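Local coordinates for DNA-3-methyladenine glycosidase II, putative (Deinococcus radiodurans, PDB 2YG9), which belongs to the largely helical HhH-GPD superfamily of base excision DNA repair proteins, at residues Leu163-Ala168 with Tyr210-Ser215; Asp171-Gly176 with Leu206-Leu211. One frame throughout, in Å; residues are numbered along the deposited sequence.

Both contacts hold the same element, helix 204-219, and their segments overlap at Tyr210 and Leu211; their centres lie about 6 Å apart. Contact 2 is the more buried, with three of its four touching residues enclosed, and joins one turn of the helix to the irregular loop that follows helix 156-166. Contact 1 is partly buried and joins the next turn to the end of helix 156-166 itself. The chemistry changes accordingly: contact 1 is wholly apolar and aromatic between two helices, whereas contact 2 mixes a water bridge to loop backbone with hydrophobic packing. Leu164 CD1 connects them, lying 3.7 Å from Val172 O.

Contact 1: residues Leu163-Ala168 with Tyr210-Ser215; sequences LLFALA and YLWANS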
ATOM      1  N   LEU A 163      -1.596   3.357   1.974  1.00  6.38           N
ATOM      2  CA  LEU A 163      -2.921   3.367   2.583  1.00  6.82           C
ATOM      3  C   LEU A 163      -3.480   1.965   2.765  1.00  7.21           C
ATOM      4  O   LEU A 163      -3.976   1.627   3.866  1.00  8.27           O
ATOM      5  CB  LEU A 163      -3.897   4.192   1.715  1.00  6.76           C
ATOM      6  CG  LEU A 163      -4.074   5.679   2.026  1.00  5.78           C
ATOM      7  CD1 LEU A 163      -2.771   6.411   2.018  1.00 13.17           C
ATOM      8  CD2 LEU A 163      -5.036   6.261   0.994  1.00  7.65           C
ATOM      9  N   LEU A 164      -3.393   1.144   1.710  1.00  5.98           N
ATOM     10  CA  LEU A 164      -3.985  -0.183   1.736  1.00  6.20           C
ATOM     11  C   LEU A 164      -3.234  -1.127   2.671  1.00  6.30           C
ATOM     12  O   LEU A 164      -3.832  -1.737   3.571  1.00  5.37           O
ATOM     13  CB  LEU A 164      -4.103  -0.748   0.324  1.00  5.55           C
ATOM     14  CG  LEU A 164      -4.955  -1.998   0.031  1.00  5.42           C
ATOM     15  CD1 LEU A 164      -5.174  -2.015  -1.502  1.00  4.94           C
ATOM     16  CD2 LEU A 164      -4.316  -3.333   0.509  1.00  4.72           C
ATOM     17  N   PHE A 165      -1.918  -1.228   2.485  1.00  6.29           N
ATOM     18  CA  PHE A 165      -1.143  -2.172   3.226  1.00  7.57           C
ATOM     19  C   PHE A 165      -0.610  -1.665   4.562  1.00  9.15           C
ATOM     20  O   PHE A 165      -0.543  -2.465   5.493  1.00 11.08           O
ATOM     21  CB  PHE A 165      -0.005  -2.753   2.408  1.00  7.95           C
ATOM     22  CG  PHE A 165      -0.453  -3.638   1.305  1.00  6.94           C
ATOM     23  CD1 PHE A 165      -0.877  -4.940   1.568  1.00  9.09           C
ATOM     24  CD2 PHE A 165      -0.473  -3.186   0.007  1.00  7.87           C
ATOM     25  CE1 PHE A 165      -1.277  -5.780   0.526  1.00  9.61           C
ATOM     26  CE2 PHE A 165      -0.862  -4.023  -1.024  1.00  6.87           C
ATOM     27  CZ  PHE A 165      -1.283  -5.301  -0.759  1.00  8.62           C
ATOM     28  N   ALA A 166      -0.219  -0.404   4.684  1.00  9.15           N
ATOM     29  CA  ALA A 166       0.354   0.067   5.983  1.00  9.46           C
ATOM     30  C   ALA A 166      -0.750   0.547   6.913  1.00  9.82           C
ATOM     31  O   ALA A 166      -0.845   0.131   8.090  1.00 12.03           O
ATOM     32  CB  ALA A 166       1.407   1.179   5.782  1.00  9.53           C
ATOM     33  N   LEU A 167      -1.615   1.388   6.385  1.00  9.52           N
ATOM     34  CA  LEU A 167      -2.652   2.006   7.178  1.00  9.45           C
ATOM     35  C   LEU A 167      -3.896   1.110   7.241  1.00  9.37           C
ATOM     36  O   LEU A 167      -4.799   1.402   8.015  1.00  8.37           O
ATOM     37  CB  LEU A 167      -2.997   3.397   6.632  1.00  9.90           C
ATOM     38  CG  LEU A 167      -1.823   4.378   6.481  1.00  9.59           C
ATOM     39  CD1 LEU A 167      -2.282   5.787   6.169  1.00  4.38           C
ATOM     40  CD2 LEU A 167      -0.877   4.317   7.698  1.00  6.14           C
ATOM     41  N   ALA A 168      -3.911   0.019   6.462  1.00  8.71           N
ATOM     42  CA  ALA A 168      -5.085  -0.908   6.390  1.00  8.91           C
ATOM     43  C   ALA A 168      -6.422  -0.226   6.103  1.00  8.82           C
ATOM     44  O   ALA A 168      -7.500  -0.641   6.569  1.00  8.54           O
ATOM     45  CB  ALA A 168      -5.164  -1.774   7.656  1.00  8.31           C
ATOM     46  N   TYR A 210      -7.924  -9.625  -3.355  1.00  6.67           N
ATOM     47  CA  TYR A 210      -8.405 -10.832  -4.038  1.00  5.98           C
ATOM     48  C   TYR A 210      -8.033 -10.875  -5.508  1.00  5.13           C
ATOM     49  O   TYR A 210      -7.747 -11.939  -6.030  1.00  4.08           O
ATOM     50  CB  TYR A 210      -9.924 -11.049  -3.824  1.00  6.42           C
ATOM     51  CG  TYR A 210     -10.242 -11.812  -2.554  1.00  5.93           C
ATOM     52  CD1 TYR A 210      -9.896 -13.168  -2.419  1.00  5.30           C
ATOM     53  CD2 TYR A 210     -10.822 -11.181  -1.478  1.00  6.83           C
ATOM     54  CE1 TYR A 210     -10.155 -13.871  -1.230  1.00  5.43           C
ATOM     55  CE2 TYR A 210     -11.079 -11.875  -0.290  1.00  8.03           C
ATOM     56  CZ  TYR A 210     -10.747 -13.221  -0.173  1.00  5.07           C
ATOM     57  OH  TYR A 210     -11.030 -13.863   1.030  1.00  8.76           O
ATOM     58  N   LEU A 211      -8.036  -9.737  -6.205  1.00  6.34           N
ATOM     59  CA  LEU A 211      -7.494  -9.723  -7.570  1.00  6.01           C
ATOM     60  C   LEU A 211      -6.014 -10.139  -7.645  1.00  7.08           C
ATOM     61  O   LEU A 211      -5.599 -10.920  -8.543  1.00  6.07           O
ATOM     62  CB  LEU A 211      -7.707  -8.361  -8.239  1.00  8.07           C
ATOM     63  CG  LEU A 211      -9.140  -7.975  -8.650  1.00  6.71           C
ATOM     64  CD1 LEU A 211      -9.114  -6.592  -9.277  1.00  6.73           C
ATOM     65  CD2 LEU A 211      -9.747  -9.022  -9.587  1.00 10.10           C
ATOM     66  N   TRP A 212      -5.198  -9.628  -6.726  1.00  7.04           N
ATOM     67  CA  TRP A 212      -3.791 -10.019  -6.701  1.00  6.83           C
ATOM     68  C   TRP A 212      -3.675 -11.503  -6.318  1.00  7.01           C
ATOM     69  O   TRP A 212      -2.800 -12.240  -6.830  1.00  5.32           O
ATOM     70  CB  TRP A 212      -2.988  -9.160  -5.705  1.00  6.87           C
ATOM     71  CG  TRP A 212      -2.738  -7.728  -6.148  1.00  7.79           C
ATOM     72  CD1 TRP A 212      -2.293  -7.319  -7.359  1.00  5.94           C
ATOM     73  CD2 TRP A 212      -2.918  -6.536  -5.364  1.00  7.50           C
ATOM     74  NE1 TRP A 212      -2.157  -5.949  -7.382  1.00  7.62           N
ATOM     75  CE2 TRP A 212      -2.539  -5.444  -6.171  1.00  9.55           C
ATOM     76  CE3 TRP A 212      -3.318  -6.293  -4.044  1.00  8.26           C
ATOM     77  CZ2 TRP A 212      -2.581  -4.116  -5.714  1.00  7.72           C
ATOM     78  CZ3 TRP A 212      -3.366  -4.963  -3.597  1.00  7.72           C
ATOM     79  CH2 TRP A 212      -3.010  -3.907  -4.437  1.00  7.26           C
ATOM     80  N   ALA A 213      -4.543 -11.953  -5.415  1.00  6.48           N
ATOM     81  CA  ALA A 213      -4.492 -13.351  -4.981  1.00  7.14           C
ATOM     82  C   ALA A 213      -4.866 -14.269  -6.159  1.00  6.68           C
ATOM     83  O   ALA A 213      -4.285 -15.322  -6.348  1.00  4.51           O
ATOM     84  CB  ALA A 213      -5.411 -13.607  -3.769  1.00  6.77           C
ATOM     85  N   ASN A 214      -5.823 -13.838  -6.969  1.00  8.01           N
ATOM     86  CA  ASN A 214      -6.273 -14.637  -8.091  1.00  7.62           C
ATOM     87  C   ASN A 214      -5.183 -14.711  -9.144  1.00  8.20           C
ATOM     88  O   ASN A 214      -5.033 -15.728  -9.845  1.00  8.00           O
ATOM     89  CB  ASN A 214      -7.586 -14.078  -8.643  1.00  7.53           C
ATOM     90  CG  ASN A 214      -8.230 -14.987  -9.651  1.00  8.31           C
ATOM     91  OD1 ASN A 214      -8.358 -14.665 -10.852  1.00  9.85           O
ATOM     92  ND2 ASN A 214      -8.609 -16.141  -9.190  1.00  3.85           N
ATOM     93  N   SER A 215      -4.420 -13.631  -9.274  1.00  7.43           N
ATOM     94  CA  SER A 215      -3.344 -13.628 -10.242  1.00  8.54           C
ATOM     95  C   SER A 215      -2.274 -14.647  -9.835  1.00  8.25           C
ATOM     96  O   SER A 215      -1.780 -15.376 -10.656  1.00  8.74           O
ATOM     97  CB  SER A 215      -2.725 -12.239 -10.368  1.00  9.37           C
ATOM     98  OG  SER A 215      -1.542 -12.301 -11.157  1.00 11.25           O
TER
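Trp212 reaches from helix 204-219 to Leu164 and Phe165 near the end of helix 156-166, packing two helices of the HhH-GPD fold against each other through side chains. The backbones stay far apart, Leu164 CA and Tyr210 CA being 12.9 Å from each other, so long side chains approaching from opposite directions span the gap. The aromatic part pairs the Phe165 ring with the six-membered ring of Trp212. Their planes are near parallel, at 29°, but slid apart, with centroids separated by 5.6 Å and little overlap; the nearest atoms are Phe165 CZ and Trp212 CZ3, 3.5 Å apart. The aliphatic part is Leu164, whose CG stands anti to the backbone N (chi1 -167°) and sends its two methyls to different rings. CD1 meets the edge of the indole, 4.0 Å from Trp212 CZ3, while CD2 covers one face of its neighbour Phe165, 3.6 Å above the ring plane and over its centre. At the five-membered ring of the indole, NE1 is hydrogen-bonded to Asp177 OD1, which probably helps to fix the ring's rotation; the side chain also touches Ala179 and Leu180 of helix 178-187. On the Phe165 ring, CE2 joins CZ in the contact, lying 3.7 Å from Trp212 CZ3.

Contact 2: residues Asp171-Gly176 with Leu206-Leu211; sequences DVFSSG and LASRYL
The Phe173 ring meets Leu211 at its edge, where CE1 lies 4.2 Å from Leu211 CD1, near the ring plane, and it meets the Ser208 hydroxyl obliquely, CD1 being 3.5 Å from Ser208 OG. With CG anti to the backbone N (chi1 -179°), Phe173 carries its ring from the loop to helix 204-219; Thr197 of helix 193-200 also touches it. The contact packs the irregular connection between helices 156-166 and 178-187 onto helix 204-219 of the HhH-GPD fold. The backbones come nearest at Phe173 and Ser208, whose CA atoms are 6.2 Å apart. A water joins loop and helix, accepting from Ser174 N at 3.0 Å and donating to Ser208 OG at 2.8 Å. Val172 O lies 3.3 Å from Ser208 OG and 2.9 Å from the water oxygen. Ser208 OG is also hydrogen-bonded to Arg204 O, one turn back in its own helix, so the hydroxyl is held by the helix while it receives the water. Val172 N is also hydrogen-bonded to Ser205 OG of the helix, and Ser174 OG to Glu160 OE1 of helix 156-166. The loop is therefore held to helix 204-219 partly through a water that gives the Ser174 amide an acceptor, with Phe173 and Leu211 adding apolar packing alongside.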
ATOM      1  N   ASP A 171     -10.921   0.839   1.510  1.00  7.26           N
ATOM      2  CA  ASP A 171     -11.650   1.180   0.326  1.00  7.39           C
ATOM      3  C   ASP A 171     -10.773   1.808  -0.776  1.00  7.77           C
ATOM      4  O   ASP A 171     -11.102   2.860  -1.350  1.00  7.32           O
ATOM      5  CB  ASP A 171     -12.848   2.081   0.675  1.00  8.17           C
ATOM      6  CG  ASP A 171     -13.837   2.153  -0.449  1.00  9.00           C
ATOM      7  OD1 ASP A 171     -13.928   1.186  -1.248  1.00  6.96           O
ATOM      8  OD2 ASP A 171     -14.511   3.175  -0.574  1.00 11.45           O
ATOM      9  N   VAL A 172      -9.666   1.132  -1.065  1.00  7.17           N
ATOM     10  CA  VAL A 172      -8.670   1.624  -2.000  1.00  6.64           C
ATOM     11  C   VAL A 172      -8.556   0.722  -3.230  1.00  7.18           C
ATOM     12  O   VAL A 172      -8.152  -0.423  -3.107  1.00  8.21           O
ATOM     13  CB  VAL A 172      -7.275   1.671  -1.365  1.00  5.98           C
ATOM     14  CG1 VAL A 172      -6.238   2.263  -2.410  1.00  3.60           C
ATOM     15  CG2 VAL A 172      -7.265   2.498  -0.023  1.00  3.92           C
ATOM     16  N   PHE A 173      -8.909   1.241  -4.396  1.00  6.35           N
ATOM     17  CA  PHE A 173      -8.593   0.593  -5.648  1.00  6.44           C
ATOM     18  C   PHE A 173      -7.620   1.497  -6.372  1.00  6.56           C
ATOM     19  O   PHE A 173      -7.983   2.591  -6.758  1.00  7.22           O
ATOM     20  CB  PHE A 173      -9.826   0.363  -6.518  1.00  6.79           C
ATOM     21  CG  PHE A 173      -9.516  -0.338  -7.825  1.00  7.79           C
ATOM     22  CD1 PHE A 173      -9.377  -1.714  -7.875  1.00  7.68           C
ATOM     23  CD2 PHE A 173      -9.301   0.378  -8.979  1.00  8.54           C
ATOM     24  CE1 PHE A 173      -9.031  -2.358  -9.060  1.00  6.43           C
ATOM     25  CE2 PHE A 173      -9.014  -0.255 -10.161  1.00  6.43           C
ATOM     26  CZ  PHE A 173      -8.851  -1.625 -10.191  1.00  5.73           C
ATOM     27  N   SER A 174      -6.411   0.998  -6.572  1.00  6.30           N
ATOM     28  CA  SER A 174      -5.363   1.648  -7.309  1.00  6.47           C
ATOM     29  C   SER A 174      -5.490   1.421  -8.824  1.00  6.70           C
ATOM     30  O   SER A 174      -5.115   0.390  -9.349  1.00  6.37           O
ATOM     31  CB  SER A 174      -4.015   1.174  -6.755  1.00  7.54           C
ATOM     32  OG  SER A 174      -2.944   1.964  -7.235  1.00  9.54           O
ATOM     33  N   SER A 175      -5.996   2.442  -9.529  1.00  7.18           N
ATOM     34  CA  SER A 175      -6.274   2.359 -10.946  1.00  7.56           C
ATOM     35  C   SER A 175      -4.986   2.395 -11.775  1.00  7.83           C
ATOM     36  O   SER A 175      -5.012   2.047 -12.943  1.00  8.72           O
ATOM     37  CB  SER A 175      -7.162   3.490 -11.349  1.00  7.61           C
ATOM     38  OG  SER A 175      -6.383   4.689 -11.294  1.00  9.65           O
ATOM     39  N   GLY A 176      -3.878   2.769 -11.152  1.00  8.10           N
ATOM     40  CA  GLY A 176      -2.537   2.661 -11.750  1.00  8.90           C
ATOM     41  C   GLY A 176      -1.750   1.394 -11.465  1.00  9.14           C
ATOM     42  O   GLY A 176      -0.622   1.279 -11.880  1.00 10.60           O
ATOM     43  N   LEU A 206      -9.981  -4.994  -0.030  1.00  5.35           N
ATOM     44  CA  LEU A 206     -10.009  -6.454  -0.029  1.00  5.40           C
ATOM     45  C   LEU A 206     -10.281  -7.019  -1.420  1.00  4.87           C
ATOM     46  O   LEU A 206      -9.691  -8.046  -1.775  1.00  4.98           O
ATOM     47  CB  LEU A 206     -11.006  -7.016   1.024  1.00  4.90           C
ATOM     48  CG  LEU A 206     -11.018  -8.527   1.272  1.00  6.29           C
ATOM     49  CD1 LEU A 206      -9.671  -9.023   1.853  1.00  3.82           C
ATOM     50  CD2 LEU A 206     -12.220  -8.933   2.178  1.00  5.18           C
ATOM     51  N   ALA A 207     -11.144  -6.363  -2.193  1.00  5.42           N
ATOM     52  CA  ALA A 207     -11.372  -6.763  -3.597  1.00  5.19           C
ATOM     53  C   ALA A 207     -10.028  -6.729  -4.322  1.00  5.48           C
ATOM     54  O   ALA A 207      -9.687  -7.656  -4.978  1.00  6.31           O
ATOM     55  CB  ALA A 207     -12.323  -5.836  -4.280  1.00  6.00           C
ATOM     56  N   SER A 208      -9.289  -5.623  -4.188  1.00  6.15           N
ATOM     57  CA  SER A 208      -7.946  -5.497  -4.767  1.00  5.40           C
ATOM     58  C   SER A 208      -7.038  -6.681  -4.343  1.00  6.20           C
ATOM     59  O   SER A 208      -6.393  -7.313  -5.175  1.00  6.24           O
ATOM     60  CB  SER A 208      -7.330  -4.164  -4.355  1.00  5.45           C
ATOM     61  OG  SER A 208      -7.938  -3.075  -5.007  1.00  3.68           O
ATOM     62  N   ARG A 209      -7.009  -6.985  -3.049  1.00  5.48           N
ATOM     63  CA  ARG A 209      -6.204  -8.092  -2.548  1.00  6.14           C
ATOM     64  C   ARG A 209      -6.627  -9.447  -3.139  1.00  6.79           C
ATOM     65  O   ARG A 209      -5.763 -10.308  -3.436  1.00  7.09           O
ATOM     66  CB  ARG A 209      -6.232  -8.108  -1.018  1.00  6.02           C
ATOM     67  CG  ARG A 209      -5.496  -6.906  -0.407  1.00  6.13           C
ATOM     68  CD  ARG A 209      -5.608  -6.924   1.118  1.00  5.40           C
ATOM     69  NE  ARG A 209      -4.963  -8.123   1.678  1.00  8.15           N
ATOM     70  CZ  ARG A 209      -5.243  -8.686   2.861  1.00  6.11           C
ATOM     71  NH1 ARG A 209      -6.217  -8.233   3.632  1.00  6.23           N
ATOM     72  NH2 ARG A 209      -4.576  -9.762   3.238  1.00  6.46           N
ATOM     73  N   TYR A 210      -7.924  -9.625  -3.355  1.00  6.67           N
ATOM     74  CA  TYR A 210      -8.405 -10.832  -4.038  1.00  5.98           C
ATOM     75  C   TYR A 210      -8.033 -10.875  -5.508  1.00  5.13           C
ATOM     76  O   TYR A 210      -7.747 -11.939  -6.030  1.00  4.08           O
ATOM     77  CB  TYR A 210      -9.924 -11.049  -3.824  1.00  6.42           C
ATOM     78  CG  TYR A 210     -10.242 -11.812  -2.554  1.00  5.93           C
ATOM     79  CD1 TYR A 210      -9.896 -13.168  -2.419  1.00  5.30           C
ATOM     80  CD2 TYR A 210     -10.822 -11.181  -1.478  1.00  6.83           C
ATOM     81  CE1 TYR A 210     -10.155 -13.871  -1.230  1.00  5.43           C
ATOM     82  CE2 TYR A 210     -11.079 -11.875  -0.290  1.00  8.03           C
ATOM     83  CZ  TYR A 210     -10.747 -13.221  -0.173  1.00  5.07           C
ATOM     84  OH  TYR A 210     -11.030 -13.863   1.030  1.00  8.76           O
ATOM     85  N   LEU A 211      -8.036  -9.737  -6.205  1.00  6.34           N
ATOM     86  CA  LEU A 211      -7.494  -9.723  -7.570  1.00  6.01           C
ATOM     87  C   LEU A 211      -6.014 -10.139  -7.645  1.00  7.08           C
ATOM     88  O   LEU A 211      -5.599 -10.920  -8.543  1.00  6.07           O
ATOM     89  CB  LEU A 211      -7.707  -8.361  -8.239  1.00  8.07           C
ATOM     90  CG  LEU A 211      -9.140  -7.975  -8.650  1.00  6.71           C
ATOM     91  CD1 LEU A 211      -9.114  -6.592  -9.277  1.00  6.73           C
ATOM     92  CD2 LEU A 211      -9.747  -9.022  -9.587  1.00 10.10           C
TER
HETATM   93  O   HOH W   1      -5.895  -1.265  -4.669  1.00 10.35           O